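Local structure of triacylglycerol lipase (Clostridium botulinum, 5AH1) at residues Ala335-Ala347 with Pro351-Arg365. The protein probably hydrolyses triacylglycerols and other esters, synthetic polyesters among them, as a zinc-binding lipase of the alpha/beta-hydrolase fold. Residues are numbered along the deposited sequence; the frame is centred on the assembly and turned at random. Where two conformers were deposited one is given.
Sequences ATKESILTGHSVA and PMNPIFYPTANLMGR. With K (potassium ion), chain C.
In a beta-hairpin packed against a helix, strand 345-347 runs almost antiparallel to helix 357-363, their axes 6.6 Å apart, and S345 N donates to G364 O just past the helix. G364 has no side chain, which lets the backbones close in: its CA lies 3.3 Å from S345 O in a CA-H...O contact. One turn back, N361 reaches across with its amide oxygen, and A347 N donates to OD1 over 3.0 Å, in the carbonyl plane. CG of N361, anti to its carbonyl carbon (chi1 -64°), swings the amide toward the strand. Water 1 bridges the two segments, donating to S345 O and N361 O and, in the R365 conformer described, accepting from R365 NH2. R365 drapes its aliphatic root over H344: CB sits 3.4 Å from the ring centroid, almost on the normal, a CH-pi contact, while T342 CB meets the other face. In that conformer R365 NE also binds N361 O from above the carbonyl plane. Beyond the A347-N361 hydrogen bond the contact turns apolar. The small A347 lets its CB approach both Y357 CD1, at 3.6 Å, and M352 CG, and in the M352 conformer described bends at chi2 and chi3 carry CE to 3.6 Å from A335 CB. P351 O binds potassium with D425, D428 and waters. This packing belongs to an excursion after strand 327-331, of the kind alpha/beta-hydrolases accommodate between core strands.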
loop_
_atom_site.group_PDB
_atom_site.type_symbol
_atom_site.label_atom_id
_atom_site.label_comp_id
_atom_site.label_asym_id
_atom_site.label_seq_id
_atom_site.Cartn_x
_atom_site.Cartn_y
_atom_site.Cartn_z
ATOM N N ALA A 335 6.318 -15.355 -3.527
ATOM C CA ALA A 335 6.181 -16.121 -4.762
ATOM C C ALA A 335 7.545 -16.475 -5.371
ATOM O O ALA A 335 7.647 -16.765 -6.561
ATOM C CB ALA A 335 5.288 -15.409 -5.778
ATOM N N THR A 336 8.579 -16.484 -4.535
ATOM C CA THR A 336 9.897 -16.973 -4.916
ATOM C C THR A 336 10.258 -18.277 -4.207
ATOM O O THR A 336 9.652 -18.657 -3.196
ATOM C CB THR A 336 11.000 -15.950 -4.593
ATOM O OG1 THR A 336 10.963 -15.609 -3.210
ATOM C CG2 THR A 336 10.832 -14.681 -5.422
ATOM N N LYS A 337 11.271 -18.948 -4.748
ATOM C CA LYS A 337 11.896 -20.115 -4.136
ATOM C C LYS A 337 13.396 -19.910 -4.168
ATOM O O LYS A 337 13.906 -19.101 -4.940
ATOM C CB LYS A 337 11.544 -21.390 -4.908
ATOM C CG LYS A 337 11.946 -21.349 -6.373
ATOM C CD LYS A 337 11.560 -22.599 -7.129
ATOM C CE LYS A 337 11.965 -22.469 -8.593
ATOM N NZ LYS A 337 11.539 -23.634 -9.425
ATOM N N GLU A 338 14.108 -20.636 -3.322
ATOM C CA GLU A 338 15.559 -20.527 -3.273
ATOM C C GLU A 338 16.191 -21.382 -4.366
ATOM O O GLU A 338 15.836 -22.549 -4.536
ATOM C CB GLU A 338 16.082 -20.959 -1.897
ATOM C CG GLU A 338 17.600 -20.827 -1.757
ATOM C CD GLU A 338 18.097 -21.006 -0.331
ATOM O OE1 GLU A 338 17.303 -20.821 0.623
ATOM O OE2 GLU A 338 19.295 -21.323 -0.170
ATOM N N SER A 339 17.114 -20.790 -5.115
ATOM C CA SER A 339 17.942 -21.537 -6.045
ATOM C C SER A 339 18.955 -22.368 -5.267
ATOM O O SER A 339 19.766 -21.825 -4.519
ATOM C CB SER A 339 18.679 -20.586 -6.974
ATOM O OG SER A 339 19.687 -21.283 -7.682
ATOM N N ILE A 340 18.930 -23.680 -5.448
ATOM C CA ILE A 340 19.846 -24.550 -4.709
ATOM C C ILE A 340 21.291 -24.440 -5.219
ATOM O O ILE A 340 22.219 -24.959 -4.604
ATOM C CB ILE A 340 19.390 -26.021 -4.760
ATOM C CG1 ILE A 340 19.430 -26.551 -6.199
ATOM C CG2 ILE A 340 17.986 -26.149 -4.169
ATOM C CD1 ILE A 340 19.103 -28.037 -6.316
ATOM N N LEU A 341 21.483 -23.769 -6.348
ATOM C CA LEU A 341 22.811 -23.606 -6.913
ATOM C C LEU A 341 23.552 -22.425 -6.284
ATOM O O LEU A 341 24.719 -22.535 -5.924
ATOM C CB LEU A 341 22.699 -23.408 -8.421
ATOM C CG LEU A 341 24.010 -23.431 -9.198
ATOM C CD1 LEU A 341 24.673 -24.795 -9.115
ATOM C CD2 LEU A 341 23.725 -23.055 -10.646
ATOM N N THR A 342 22.875 -21.291 -6.154
ATOM C CA THR A 342 23.518 -20.058 -5.696
ATOM C C THR A 342 22.997 -19.508 -4.368
ATOM O O THR A 342 23.616 -18.604 -3.798
ATOM C CB THR A 342 23.286 -18.931 -6.692
ATOM O OG1 THR A 342 21.875 -18.737 -6.840
ATOM C CG2 THR A 342 23.931 -19.234 -8.041
ATOM N N GLY A 343 21.854 -19.988 -3.895
ATOM C CA GLY A 343 21.241 -19.408 -2.719
ATOM C C GLY A 343 20.375 -18.194 -3.015
ATOM O O GLY A 343 19.693 -17.692 -2.124
ATOM N N HIS A 344 20.386 -17.716 -4.254
ATOM C CA HIS A 344 19.542 -16.589 -4.636
ATOM C C HIS A 344 18.082 -17.026 -4.663
ATOM O O HIS A 344 17.787 -18.205 -4.843
ATOM C CB HIS A 344 19.929 -16.066 -6.013
ATOM C CG HIS A 344 21.307 -15.493 -6.067
ATOM N ND1 HIS A 344 22.085 -15.530 -7.204
ATOM C CD2 HIS A 344 22.045 -14.866 -5.124
ATOM C CE1 HIS A 344 23.246 -14.953 -6.957
ATOM N NE2 HIS A 344 23.251 -14.543 -5.702
ATOM N N SER A 345 17.171 -16.071 -4.473
ATOM C CA SER A 345 15.739 -16.316 -4.656
ATOM C C SER A 345 15.341 -15.997 -6.088
ATOM O O SER A 345 15.777 -14.992 -6.655
ATOM C CB SER A 345 14.886 -15.492 -3.692
ATOM O OG SER A 345 14.940 -16.005 -2.371
ATOM N N VAL A 346 14.519 -16.862 -6.663
ATOM C CA VAL A 346 14.051 -16.722 -8.034
ATOM C C VAL A 346 12.550 -16.933 -8.109
ATOM O O VAL A 346 11.953 -17.575 -7.244
ATOM C CB VAL A 346 14.754 -17.712 -8.974
ATOM C CG1 VAL A 346 16.234 -17.451 -8.958
ATOM C CG2 VAL A 346 14.470 -19.143 -8.569
ATOM N N ALA A 347 11.924 -16.375 -9.135
ATOM C CA ALA A 347 10.481 -16.519 -9.296
ATOM C C ALA A 347 10.043 -17.974 -9.365
ATOM O O ALA A 347 10.683 -18.787 -10.043
ATOM C CB ALA A 347 10.048 -15.819 -10.563
ATOM N N PRO A 351 3.001 -19.393 -9.914
ATOM C CA PRO A 351 2.510 -18.358 -9.000
ATOM C C PRO A 351 2.922 -16.930 -9.362
ATOM O O PRO A 351 2.144 -16.009 -9.160
ATOM C CB PRO A 351 3.122 -18.773 -7.654
ATOM C CG PRO A 351 3.359 -20.237 -7.788
ATOM C CD PRO A 351 3.766 -20.431 -9.202
ATOM N N MET A 352 4.133 -16.739 -9.875
ATOM C CA MET A 352 4.637 -15.387 -10.147
ATOM C C MET A 352 4.246 -14.879 -11.526
ATOM O O MET A 352 4.550 -15.507 -12.534
ATOM C CB MET A 352 6.167 -15.355 -10.025
ATOM C CG MET A 352 6.775 -13.963 -10.127
ATOM S SD MET A 352 6.555 -12.958 -8.653
ATOM C CE MET A 352 7.837 -13.625 -7.609
ATOM N N ASN A 353 3.585 -13.729 -11.567
ATOM C CA ASN A 353 3.298 -13.059 -12.820
ATOM C C ASN A 353 4.613 -12.886 -13.588
ATOM O O ASN A 353 5.581 -12.397 -13.022
ATOM C CB ASN A 353 2.709 -11.686 -12.507
ATOM C CG ASN A 353 2.122 -10.990 -13.724
ATOM O OD1 ASN A 353 2.634 -11.110 -14.837
ATOM N ND2 ASN A 353 1.059 -10.221 -13.505
ATOM N N PRO A 354 4.667 -13.304 -14.865
ATOM C CA PRO A 354 5.911 -13.136 -15.640
ATOM C C PRO A 354 6.453 -11.699 -15.666
ATOM O O PRO A 354 7.663 -11.511 -15.782
ATOM C CB PRO A 354 5.513 -13.627 -17.034
ATOM C CG PRO A 354 4.438 -14.643 -16.746
ATOM C CD PRO A 354 3.656 -14.066 -15.625
ATOM N N ILE A 355 5.583 -10.707 -15.501
ATOM C CA ILE A 355 6.007 -9.308 -15.446
ATOM C C ILE A 355 6.944 -9.039 -14.262
ATOM O O ILE A 355 7.727 -8.090 -14.288
ATOM C CB ILE A 355 4.776 -8.333 -15.387
ATOM C CG1 ILE A 355 5.180 -6.898 -15.690
ATOM C CG2 ILE A 355 4.121 -8.320 -14.023
ATOM C CD1 ILE A 355 5.661 -6.681 -17.062
ATOM N N PHE A 356 6.878 -9.893 -13.247
ATOM C CA PHE A 356 7.698 -9.742 -12.042
ATOM C C PHE A 356 8.914 -10.671 -12.051
ATOM O O PHE A 356 9.642 -10.736 -11.077
ATOM C CB PHE A 356 6.876 -10.045 -10.775
ATOM C CG PHE A 356 5.752 -9.081 -10.510
ATOM C CD1 PHE A 356 5.912 -7.727 -10.712
ATOM C CD2 PHE A 356 4.535 -9.547 -10.042
ATOM C CE1 PHE A 356 4.876 -6.849 -10.456
ATOM C CE2 PHE A 356 3.492 -8.675 -9.785
ATOM C CZ PHE A 356 3.663 -7.325 -10.000
ATOM N N TYR A 357 9.146 -11.411 -13.128
ATOM C CA TYR A 357 10.355 -12.231 -13.162
ATOM C C TYR A 357 11.632 -11.394 -12.952
ATOM O O TYR A 357 12.468 -11.740 -12.124
ATOM C CB TYR A 357 10.471 -13.028 -14.460
ATOM C CG TYR A 357 9.508 -14.186 -14.655
ATOM C CD1 TYR A 357 8.665 -14.635 -13.645
ATOM C CD2 TYR A 357 9.469 -14.848 -15.874
ATOM C CE1 TYR A 357 7.800 -15.699 -13.859
ATOM C CE2 TYR A 357 8.611 -15.904 -16.093
ATOM C CZ TYR A 357 7.794 -16.336 -15.090
ATOM O OH TYR A 357 6.951 -17.395 -15.338
ATOM N N PRO A 358 11.790 -10.287 -13.690
ATOM C CA PRO A 358 13.069 -9.586 -13.519
ATOM C C PRO A 358 13.191 -8.885 -12.169
ATOM O O PRO A 358 14.287 -8.822 -11.600
ATOM C CB PRO A 358 13.075 -8.571 -14.667
ATOM C CG PRO A 358 11.666 -8.409 -15.055
ATOM C CD PRO A 358 10.989 -9.730 -14.788
ATOM N N THR A 359 12.083 -8.363 -11.654
ATOM C CA THR A 359 12.097 -7.672 -10.381
ATOM C C THR A 359 12.356 -8.665 -9.246
ATOM O O THR A 359 13.171 -8.400 -8.358
ATOM C CB THR A 359 10.793 -6.894 -10.160
ATOM O OG1 THR A 359 9.678 -7.767 -10.355
ATOM C CG2 THR A 359 10.694 -5.738 -11.152
ATOM N N ALA A 360 11.675 -9.808 -9.269
ATOM C CA ALA A 360 11.901 -10.852 -8.272
ATOM C C ALA A 360 13.336 -11.350 -8.321
ATOM O O ALA A 360 13.959 -11.566 -7.294
ATOM C CB ALA A 360 10.953 -12.008 -8.502
ATOM N N ASN A 361 13.858 -11.546 -9.524
ATOM C CA ASN A 361 15.188 -12.115 -9.655
ATOM C C ASN A 361 16.263 -11.104 -9.242
ATOM O O ASN A 361 17.256 -11.483 -8.623
ATOM C CB ASN A 361 15.386 -12.679 -11.065
ATOM C CG ASN A 361 14.428 -13.850 -11.349
ATOM O OD1 ASN A 361 13.889 -14.466 -10.415
ATOM N ND2 ASN A 361 14.189 -14.138 -12.626
ATOM N N LEU A 362 16.076 -9.824 -9.554
ATOM C CA LEU A 362 17.046 -8.833 -9.088
ATOM C C LEU A 362 17.020 -8.649 -7.574
ATOM O O LEU A 362 18.063 -8.620 -6.943
ATOM C CB LEU A 362 16.887 -7.490 -9.825
ATOM C CG LEU A 362 17.395 -7.469 -11.278
ATOM C CD1 LEU A 362 17.486 -6.057 -11.782
ATOM C CD2 LEU A 362 18.755 -8.175 -11.474
ATOM N N MET A 363 15.841 -8.530 -6.978
ATOM C CA MET A 363 15.775 -8.477 -5.528
ATOM C C MET A 363 16.346 -9.757 -4.914
ATOM O O MET A 363 16.952 -9.733 -3.853
ATOM C CB MET A 363 14.332 -8.330 -5.049
ATOM C CG MET A 363 13.798 -6.917 -5.037
ATOM S SD MET A 363 12.150 -6.823 -4.269
ATOM C CE MET A 363 11.273 -7.461 -5.624
ATOM N N GLY A 364 16.133 -10.878 -5.597
ATOM C CA GLY A 364 16.526 -12.181 -5.090
ATOM C C GLY A 364 18.023 -12.424 -5.050
ATOM O O GLY A 364 18.464 -13.471 -4.569
ATOM N N ARG A 365 18.806 -11.468 -5.539
ATOM C CA ARG A 365 20.261 -11.569 -5.446
ATOM C C ARG A 365 20.914 -10.252 -5.045
ATOM O O ARG A 365 22.133 -10.088 -5.167
ATOM C CB ARG A 365 20.851 -12.044 -6.769
ATOM C CG ARG A 365 20.719 -11.046 -7.918
ATOM C CD ARG A 365 21.050 -11.713 -9.247
ATOM N NE ARG A 365 20.110 -12.799 -9.490
ATOM C CZ ARG A 365 20.331 -13.838 -10.282
ATOM N NH1 ARG A 365 21.484 -13.943 -10.933
ATOM N NH2 ARG A 365 19.390 -14.770 -10.411
HETATM K K K C . 0.397 -14.596 -10.065
HETATM O O HOH W 1 17.882 -14.089 -8.113
HETATM O O HOH W 2 1.059 -15.928 -11.995
HETATM O O HOH W 3 -0.226 -13.202 -11.962
HETATM O O HOH W 4 -1.895 -15.688 -10.375
#